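PDB 3AJC: flagellar motor switch protein FliG from Thermotoga maritima, which probably forms part of the switch complex at the flagellar basal body, which receives chemotaxis signals and helps set the direction of motor rotation. Local coordinates for residues L145-V150 with I207-L211; F130-I135 with Q201-I205. All coordinates share one frame; numbering follows the deposited sequence.

Contact 1. Residues L145-V150 with I207-L211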
ATOM      1  N   LEU A 145      -7.559  20.340  -4.157  1.00 42.70           N
ATOM      2  CA  LEU A 145      -8.252  19.982  -2.927  1.00 43.37           C
ATOM      3  C   LEU A 145      -7.229  19.412  -1.929  1.00 42.57           C
ATOM      4  O   LEU A 145      -7.197  19.788  -0.753  1.00 41.22           O
ATOM      5  CB  LEU A 145      -9.304  18.915  -3.230  1.00 47.09           C
ATOM      6  CG  LEU A 145     -10.471  18.727  -2.260  1.00 51.93           C
ATOM      7  CD1 LEU A 145     -11.615  19.656  -2.687  1.00 52.97           C
ATOM      8  CD2 LEU A 145     -10.938  17.270  -2.276  1.00 53.31           C
ATOM      9  N   VAL A 146      -6.392  18.500  -2.422  1.00 39.15           N
ATOM     10  CA  VAL A 146      -5.378  17.846  -1.607  1.00 36.48           C
ATOM     11  C   VAL A 146      -4.306  18.807  -1.084  1.00 34.99           C
ATOM     12  O   VAL A 146      -3.933  18.748   0.089  1.00 32.35           O
ATOM     13  CB  VAL A 146      -4.698  16.703  -2.419  1.00 35.74           C
ATOM     14  CG1 VAL A 146      -3.555  16.060  -1.617  1.00 29.81           C
ATOM     15  CG2 VAL A 146      -5.739  15.661  -2.792  1.00 33.99           C
ATOM     16  N   LEU A 147      -3.820  19.684  -1.957  1.00 34.96           N
ATOM     17  CA  LEU A 147      -2.781  20.645  -1.600  1.00 37.43           C
ATOM     18  C   LEU A 147      -3.114  21.539  -0.402  1.00 39.12           C
ATOM     19  O   LEU A 147      -2.247  21.839   0.425  1.00 37.70           O
ATOM     20  CB  LEU A 147      -2.434  21.502  -2.817  1.00 36.39           C
ATOM     21  CG  LEU A 147      -1.780  20.728  -3.969  1.00 35.91           C
ATOM     22  CD1 LEU A 147      -1.376  21.693  -5.062  1.00 36.80           C
ATOM     23  CD2 LEU A 147      -0.564  19.968  -3.468  1.00 34.08           C
ATOM     24  N   ARG A 148      -4.368  21.953  -0.292  1.00 41.65           N
ATOM     25  CA  ARG A 148      -4.764  22.798   0.825  1.00 45.04           C
ATOM     26  C   ARG A 148      -4.600  22.089   2.166  1.00 43.76           C
ATOM     27  O   ARG A 148      -4.635  22.729   3.218  1.00 42.11           O
ATOM     28  CB  ARG A 148      -6.216  23.255   0.654  1.00 50.07           C
ATOM     29  CG  ARG A 148      -6.391  24.314  -0.431  1.00 57.45           C
ATOM     30  CD  ARG A 148      -7.859  24.656  -0.662  1.00 62.39           C
ATOM     31  NE  ARG A 148      -8.633  23.475  -1.023  1.00 66.98           N
ATOM     32  CZ  ARG A 148      -9.854  23.514  -1.545  1.00 71.33           C
ATOM     33  NH1 ARG A 148     -10.438  24.686  -1.769  1.00 74.14           N
ATOM     34  NH2 ARG A 148     -10.492  22.387  -1.847  1.00 72.11           N
ATOM     35  N   GLU A 149      -4.403  20.771   2.122  1.00 40.18           N
ATOM     36  CA  GLU A 149      -4.254  19.972   3.337  1.00 37.51           C
ATOM     37  C   GLU A 149      -2.809  19.572   3.622  1.00 34.38           C
ATOM     38  O   GLU A 149      -2.550  18.816   4.558  1.00 34.08           O
ATOM     39  CB  GLU A 149      -5.093  18.706   3.211  1.00 41.84           C
ATOM     40  CG  GLU A 149      -6.510  18.961   2.720  1.00 47.41           C
ATOM     41  CD  GLU A 149      -7.471  19.285   3.845  1.00 51.06           C
ATOM     42  OE1 GLU A 149      -8.558  19.836   3.559  1.00 54.84           O
ATOM     43  OE2 GLU A 149      -7.147  18.973   5.014  1.00 51.78           O
ATOM     44  N   VAL A 150      -1.870  20.084   2.831  1.00 29.93           N
ATOM     45  CA  VAL A 150      -0.467  19.722   2.994  1.00 28.25           C
ATOM     46  C   VAL A 150       0.457  20.874   3.378  1.00 27.20           C
ATOM     47  O   VAL A 150       0.518  21.878   2.675  1.00 26.51           O
ATOM     48  CB  VAL A 150       0.075  19.092   1.684  1.00 30.81           C
ATOM     49  CG1 VAL A 150       1.515  18.574   1.901  1.00 25.98           C
ATOM     50  CG2 VAL A 150      -0.873  17.971   1.221  1.00 31.18           C
ATOM     51  N   ILE A 207      -3.977  11.676   3.366  1.00 33.91           N
ATOM     52  CA  ILE A 207      -4.876  12.803   3.129  1.00 35.84           C
ATOM     53  C   ILE A 207      -5.813  12.446   1.969  1.00 36.76           C
ATOM     54  O   ILE A 207      -7.013  12.684   2.029  1.00 37.97           O
ATOM     55  CB  ILE A 207      -4.087  14.095   2.761  1.00 35.53           C
ATOM     56  CG1 ILE A 207      -3.339  14.620   3.989  1.00 35.79           C
ATOM     57  CG2 ILE A 207      -5.030  15.154   2.200  1.00 31.14           C
ATOM     58  CD1 ILE A 207      -2.510  15.851   3.701  1.00 36.35           C
ATOM     59  N   ILE A 208      -5.248  11.869   0.916  1.00 38.63           N
ATOM     60  CA  ILE A 208      -6.018  11.468  -0.256  1.00 39.53           C
ATOM     61  C   ILE A 208      -7.027  10.368   0.096  1.00 42.04           C
ATOM     62  O   ILE A 208      -8.197  10.431  -0.290  1.00 38.92           O
ATOM     63  CB  ILE A 208      -5.063  10.985  -1.373  1.00 37.23           C
ATOM     64  CG1 ILE A 208      -4.263  12.186  -1.902  1.00 36.69           C
ATOM     65  CG2 ILE A 208      -5.843  10.290  -2.497  1.00 33.77           C
ATOM     66  CD1 ILE A 208      -3.086  11.821  -2.802  1.00 33.05           C
ATOM     67  N   ARG A 209      -6.573   9.366   0.838  1.00 45.10           N
ATOM     68  CA  ARG A 209      -7.454   8.274   1.229  1.00 50.14           C
ATOM     69  C   ARG A 209      -8.643   8.796   2.043  1.00 52.47           C
ATOM     70  O   ARG A 209      -9.761   8.290   1.917  1.00 52.58           O
ATOM     71  CB  ARG A 209      -6.670   7.235   2.031  1.00 51.10           C
ATOM     72  CG  ARG A 209      -7.312   5.863   2.056  1.00 56.34           C
ATOM     73  CD  ARG A 209      -6.335   4.829   2.572  1.00 59.86           C
ATOM     74  NE  ARG A 209      -6.045   5.001   3.991  1.00 62.68           N
ATOM     75  CZ  ARG A 209      -4.832   4.883   4.525  1.00 64.59           C
ATOM     76  NH1 ARG A 209      -3.786   4.600   3.753  1.00 63.93           N
ATOM     77  NH2 ARG A 209      -4.665   5.040   5.832  1.00 64.86           N
ATOM     78  N   ARG A 210      -8.400   9.815   2.866  1.00 54.69           N
ATOM     79  CA  ARG A 210      -9.454  10.406   3.688  1.00 58.12           C
ATOM     80  C   ARG A 210     -10.394  11.297   2.880  1.00 59.09           C
ATOM     81  O   ARG A 210     -11.599  11.330   3.133  1.00 58.75           O
ATOM     82  CB  ARG A 210      -8.849  11.226   4.830  1.00 60.15           C
ATOM     83  CG  ARG A 210      -9.875  12.023   5.620  1.00 63.58           C
ATOM     84  CD  ARG A 210      -9.239  12.738   6.806  1.00 67.91           C
ATOM     85  NE  ARG A 210      -8.194  13.672   6.394  1.00 71.33           N
ATOM     86  CZ  ARG A 210      -8.414  14.801   5.726  1.00 72.56           C
ATOM     87  NH1 ARG A 210      -9.649  15.150   5.386  1.00 72.78           N
ATOM     88  NH2 ARG A 210      -7.391  15.582   5.397  1.00 73.98           N
ATOM     89  N   LEU A 211      -9.845  12.026   1.912  1.00 60.65           N
ATOM     90  CA  LEU A 211     -10.660  12.906   1.083  1.00 62.13           C
ATOM     91  C   LEU A 211     -11.538  12.144   0.102  1.00 64.23           C
ATOM     92  O   LEU A 211     -12.460  12.711  -0.478  1.00 63.73           O
ATOM     93  CB  LEU A 211      -9.783  13.902   0.324  1.00 59.79           C
ATOM     94  CG  LEU A 211      -9.289  15.093   1.144  1.00 59.63           C
ATOM     95  CD1 LEU A 211      -8.481  16.017   0.252  1.00 58.20           C
ATOM     96  CD2 LEU A 211     -10.479  15.842   1.738  1.00 59.39           C
TER
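Val146, near the end of helix 140-147, and Ile208, on helix 194-213, bring the two backbones within 6.6 Å between their CA atoms, and past Val146 the chain swings through a type I turn from Leu147 to Val150 that keeps it beside the long helix. Val146 meets the CG1 of Ile208 with both of its methyls, CG1 and CG2, each 3.9 Å away. This two-pronged grip follows from the rotation about its CA-CB bond, which sets CG1 anti to the backbone N (chi1 176°) and leaves CG2 on the side of that N, where it also meets Leu211 CD1. The same Leu211 methyl takes Leu145 CD2 at 3.7 Å. Ile207 sets its CG2 3.7 Å from Glu149 CB and brings its CD1 to 3.1 Å from the backbone O of Glu149 and 3.7 Å from Val150 CG2. Cutting Val146 back to an alanine would probably open a gap beside Ile208 CG1 and leave Leu211 CD1 with less support. Glu149 bends at chi2 (-87°) and sends OE2 to the edge of the Arg210 guanidinium, near its plane. That salt bridge is long, with OE2 3.4 Å from Arg210 NH2, and the carboxylate and guanidinium planes are turned 60° apart. Cohesion here therefore probably comes mainly from branched aliphatic side chains, with a weak charge pair bordering them on the exposed side.

Contact 2. Residues F130-I135 with Q201-I205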
ATOM      1  N   PHE A 130      -3.180   2.870  -3.574  1.00 33.68           N
ATOM      2  CA  PHE A 130      -2.757   4.181  -4.058  1.00 30.48           C
ATOM      3  C   PHE A 130      -1.313   4.488  -3.659  1.00 28.78           C
ATOM      4  O   PHE A 130      -0.965   4.427  -2.479  1.00 29.47           O
ATOM      5  CB  PHE A 130      -3.690   5.255  -3.473  1.00 32.93           C
ATOM      6  CG  PHE A 130      -3.629   6.574  -4.195  1.00 33.66           C
ATOM      7  CD1 PHE A 130      -4.451   6.817  -5.289  1.00 31.41           C
ATOM      8  CD2 PHE A 130      -2.726   7.555  -3.805  1.00 32.14           C
ATOM      9  CE1 PHE A 130      -4.373   8.011  -5.992  1.00 32.38           C
ATOM     10  CE2 PHE A 130      -2.635   8.764  -4.505  1.00 34.43           C
ATOM     11  CZ  PHE A 130      -3.463   8.992  -5.599  1.00 32.84           C
ATOM     12  N   VAL A 131      -0.464   4.784  -4.636  1.00 26.71           N
ATOM     13  CA  VAL A 131       0.921   5.147  -4.338  1.00 28.15           C
ATOM     14  C   VAL A 131       1.096   6.615  -4.714  1.00 28.22           C
ATOM     15  O   VAL A 131       0.250   7.193  -5.392  1.00 29.13           O
ATOM     16  CB  VAL A 131       1.962   4.297  -5.122  1.00 28.81           C
ATOM     17  CG1 VAL A 131       1.890   2.847  -4.659  1.00 28.06           C
ATOM     18  CG2 VAL A 131       1.741   4.427  -6.626  1.00 27.05           C
ATOM     19  N   PHE A 132       2.196   7.213  -4.284  1.00 28.09           N
ATOM     20  CA  PHE A 132       2.413   8.625  -4.559  1.00 29.70           C
ATOM     21  C   PHE A 132       2.303   9.014  -6.027  1.00 28.12           C
ATOM     22  O   PHE A 132       1.706  10.035  -6.334  1.00 26.49           O
ATOM     23  CB  PHE A 132       3.761   9.085  -4.001  1.00 28.98           C
ATOM     24  CG  PHE A 132       3.872  10.574  -3.863  1.00 30.69           C
ATOM     25  CD1 PHE A 132       3.052  11.267  -2.970  1.00 29.52           C
ATOM     26  CD2 PHE A 132       4.788  11.291  -4.629  1.00 30.35           C
ATOM     27  CE1 PHE A 132       3.146  12.668  -2.843  1.00 30.62           C
ATOM     28  CE2 PHE A 132       4.890  12.678  -4.513  1.00 31.57           C
ATOM     29  CZ  PHE A 132       4.068  13.371  -3.622  1.00 31.48           C
ATOM     30  N   GLU A 133       2.866   8.210  -6.930  1.00 28.32           N
ATOM     31  CA  GLU A 133       2.794   8.524  -8.355  1.00 28.65           C
ATOM     32  C   GLU A 133       1.360   8.445  -8.869  1.00 28.33           C
ATOM     33  O   GLU A 133       1.056   9.005  -9.916  1.00 28.24           O
ATOM     34  CB  GLU A 133       3.684   7.586  -9.185  1.00 31.60           C
ATOM     35  CG  GLU A 133       5.191   7.817  -9.069  1.00 33.26           C
ATOM     36  CD  GLU A 133       5.644   9.200  -9.539  1.00 34.36           C
ATOM     37  OE1 GLU A 133       5.149   9.688 -10.576  1.00 35.67           O
ATOM     38  OE2 GLU A 133       6.523   9.796  -8.876  1.00 37.97           O
ATOM     39  N   ASP A 134       0.477   7.761  -8.143  1.00 28.91           N
ATOM     40  CA  ASP A 134      -0.917   7.673  -8.576  1.00 32.50           C
ATOM     41  C   ASP A 134      -1.581   9.057  -8.627  1.00 33.96           C
ATOM     42  O   ASP A 134      -2.639   9.227  -9.242  1.00 35.44           O
ATOM     43  CB  ASP A 134      -1.719   6.729  -7.664  1.00 32.74           C
ATOM     44  CG  ASP A 134      -1.422   5.244  -7.941  1.00 35.16           C
ATOM     45  OD1 ASP A 134      -1.300   4.861  -9.122  1.00 31.41           O
ATOM     46  OD2 ASP A 134      -1.324   4.458  -6.978  1.00 33.74           O
ATOM     47  N   ILE A 135      -0.956  10.049  -7.989  1.00 33.81           N
ATOM     48  CA  ILE A 135      -1.480  11.409  -7.991  1.00 32.16           C
ATOM     49  C   ILE A 135      -1.599  11.920  -9.430  1.00 32.22           C
ATOM     50  O   ILE A 135      -2.358  12.845  -9.707  1.00 30.29           O
ATOM     51  CB  ILE A 135      -0.575  12.358  -7.162  1.00 30.95           C
ATOM     52  CG1 ILE A 135      -0.723  12.029  -5.676  1.00 28.57           C
ATOM     53  CG2 ILE A 135      -0.962  13.827  -7.408  1.00 29.32           C
ATOM     54  CD1 ILE A 135       0.264  12.741  -4.764  1.00 26.00           C
ATOM     55  N   GLN A 201       5.412  11.393   1.928  1.00 26.41           N
ATOM     56  CA  GLN A 201       4.547  10.887   0.862  1.00 27.32           C
ATOM     57  C   GLN A 201       3.388  10.086   1.472  1.00 29.05           C
ATOM     58  O   GLN A 201       2.230  10.213   1.051  1.00 28.87           O
ATOM     59  CB  GLN A 201       5.352  10.020  -0.127  1.00 26.62           C
ATOM     60  CG  GLN A 201       6.393  10.810  -0.939  1.00 28.67           C
ATOM     61  CD  GLN A 201       7.072  10.010  -2.056  1.00 31.33           C
ATOM     62  OE1 GLN A 201       7.034   8.775  -2.083  1.00 35.78           O
ATOM     63  NE2 GLN A 201       7.719  10.721  -2.973  1.00 31.34           N
ATOM     64  N   GLN A 202       3.692   9.278   2.477  1.00 30.67           N
ATOM     65  CA  GLN A 202       2.656   8.488   3.136  1.00 33.63           C
ATOM     66  C   GLN A 202       1.581   9.412   3.728  1.00 33.70           C
ATOM     67  O   GLN A 202       0.385   9.119   3.670  1.00 32.23           O
ATOM     68  CB  GLN A 202       3.272   7.659   4.260  1.00 37.21           C
ATOM     69  CG  GLN A 202       2.255   6.840   4.998  1.00 42.48           C
ATOM     70  CD  GLN A 202       1.908   5.565   4.256  1.00 47.80           C
ATOM     71  OE1 GLN A 202       1.754   5.557   3.027  1.00 46.32           O
ATOM     72  NE2 GLN A 202       1.780   4.470   5.003  1.00 52.00           N
ATOM     73  N   LYS A 203       2.032  10.522   4.311  1.00 31.65           N
ATOM     74  CA  LYS A 203       1.146  11.511   4.921  1.00 32.24           C
ATOM     75  C   LYS A 203       0.192  12.111   3.892  1.00 30.31           C
ATOM     76  O   LYS A 203      -0.989  12.319   4.166  1.00 28.50           O
ATOM     77  CB  LYS A 203       1.987  12.630   5.531  1.00 38.14           C
ATOM     78  CG  LYS A 203       1.833  12.807   7.022  1.00 44.53           C
ATOM     79  CD  LYS A 203       3.106  13.397   7.609  1.00 49.30           C
ATOM     80  CE  LYS A 203       2.934  13.768   9.069  1.00 52.56           C
ATOM     81  NZ  LYS A 203       4.237  14.185   9.674  1.00 55.08           N
ATOM     82  N   ILE A 204       0.718  12.411   2.710  1.00 28.58           N
ATOM     83  CA  ILE A 204      -0.099  12.987   1.655  1.00 27.93           C
ATOM     84  C   ILE A 204      -1.094  11.941   1.158  1.00 28.48           C
ATOM     85  O   ILE A 204      -2.253  12.252   0.883  1.00 28.22           O
ATOM     86  CB  ILE A 204       0.770  13.465   0.484  1.00 25.18           C
ATOM     87  CG1 ILE A 204       1.704  14.592   0.966  1.00 24.64           C
ATOM     88  CG2 ILE A 204      -0.122  13.904  -0.678  1.00 20.54           C
ATOM     89  CD1 ILE A 204       2.533  15.273  -0.154  1.00 22.84           C
ATOM     90  N   ILE A 205      -0.631  10.698   1.055  1.00 30.73           N
ATOM     91  CA  ILE A 205      -1.473   9.601   0.609  1.00 30.96           C
ATOM     92  C   ILE A 205      -2.634   9.414   1.574  1.00 32.22           C
ATOM     93  O   ILE A 205      -3.764   9.179   1.153  1.00 32.65           O
ATOM     94  CB  ILE A 205      -0.671   8.286   0.519  1.00 32.32           C
ATOM     95  CG1 ILE A 205       0.289   8.354  -0.672  1.00 31.03           C
ATOM     96  CG2 ILE A 205      -1.627   7.090   0.384  1.00 34.07           C
ATOM     97  CD1 ILE A 205       1.235   7.186  -0.772  1.00 32.49           C
TER
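Gln201 lies across the ring of Phe132, the last residue of the Met-Phe-Val-Phe form of the FliG Met-Phe-X-Phe motif, which probably acts as a hinge ahead of the C-terminal helical subdomain. From helix 194-213 the Gln201 side chain leaves with CG anti to its carbonyl carbon (chi1 -67°) and then runs out extended over the aromatic face. CB comes first, 3.9 Å from Phe132 CD1. CG sits almost over the middle of the ring, 3.9 Å from the centroid and only 11° off the normal, a CH-pi contact. CD follows just outside the CG-CD2 bond, and the amide runs nearly parallel to the ring, the two planes 14° apart, but displaced past that rim. At the tip the branches part: OE1 is 3.8 Å from Phe132 CB, while NE2 stands 3.4 Å from Phe132 CD2 and is hydrogen-bonded to the carbonyl oxygens of Ala158 and Gly161. Those two bonds probably fix the amide's rotation, so that the stack does not depend on the ring alone. Ile204 approaches Phe132 differently, its CD1 meeting the ring edge 3.8 Å from CE1. Ile205 touches Phe130 more loosely, its CG2 placed obliquely to the ring at 4.4 Å from CD2. Beyond CG1, the Ile205 chain ends in a methyl, CD1, that rests 3.6 Å from the backbone N of Phe132.

In the fold
Contacts 1 and 2 lie about 10 Å apart, centre to centre, and both use helix 194-213, contact 2 its 201-205 part and contact 1 the next turns at 207-211. Along the chain the segments alternate: 130-135 comes first, then 145-150, and the long helix meets them in the same order. They merge into one apolar region, since Ile208 CD1 packs 3.5 Å from Phe130 CE2 and Val150 CG1 lies against Ile204 CD1. One late helix thus ties both the Met-Phe-Val-Phe motif that follows helix 119-128 and the end of helix 140-147 into one continuous apolar layer within the FliG C-terminal domain.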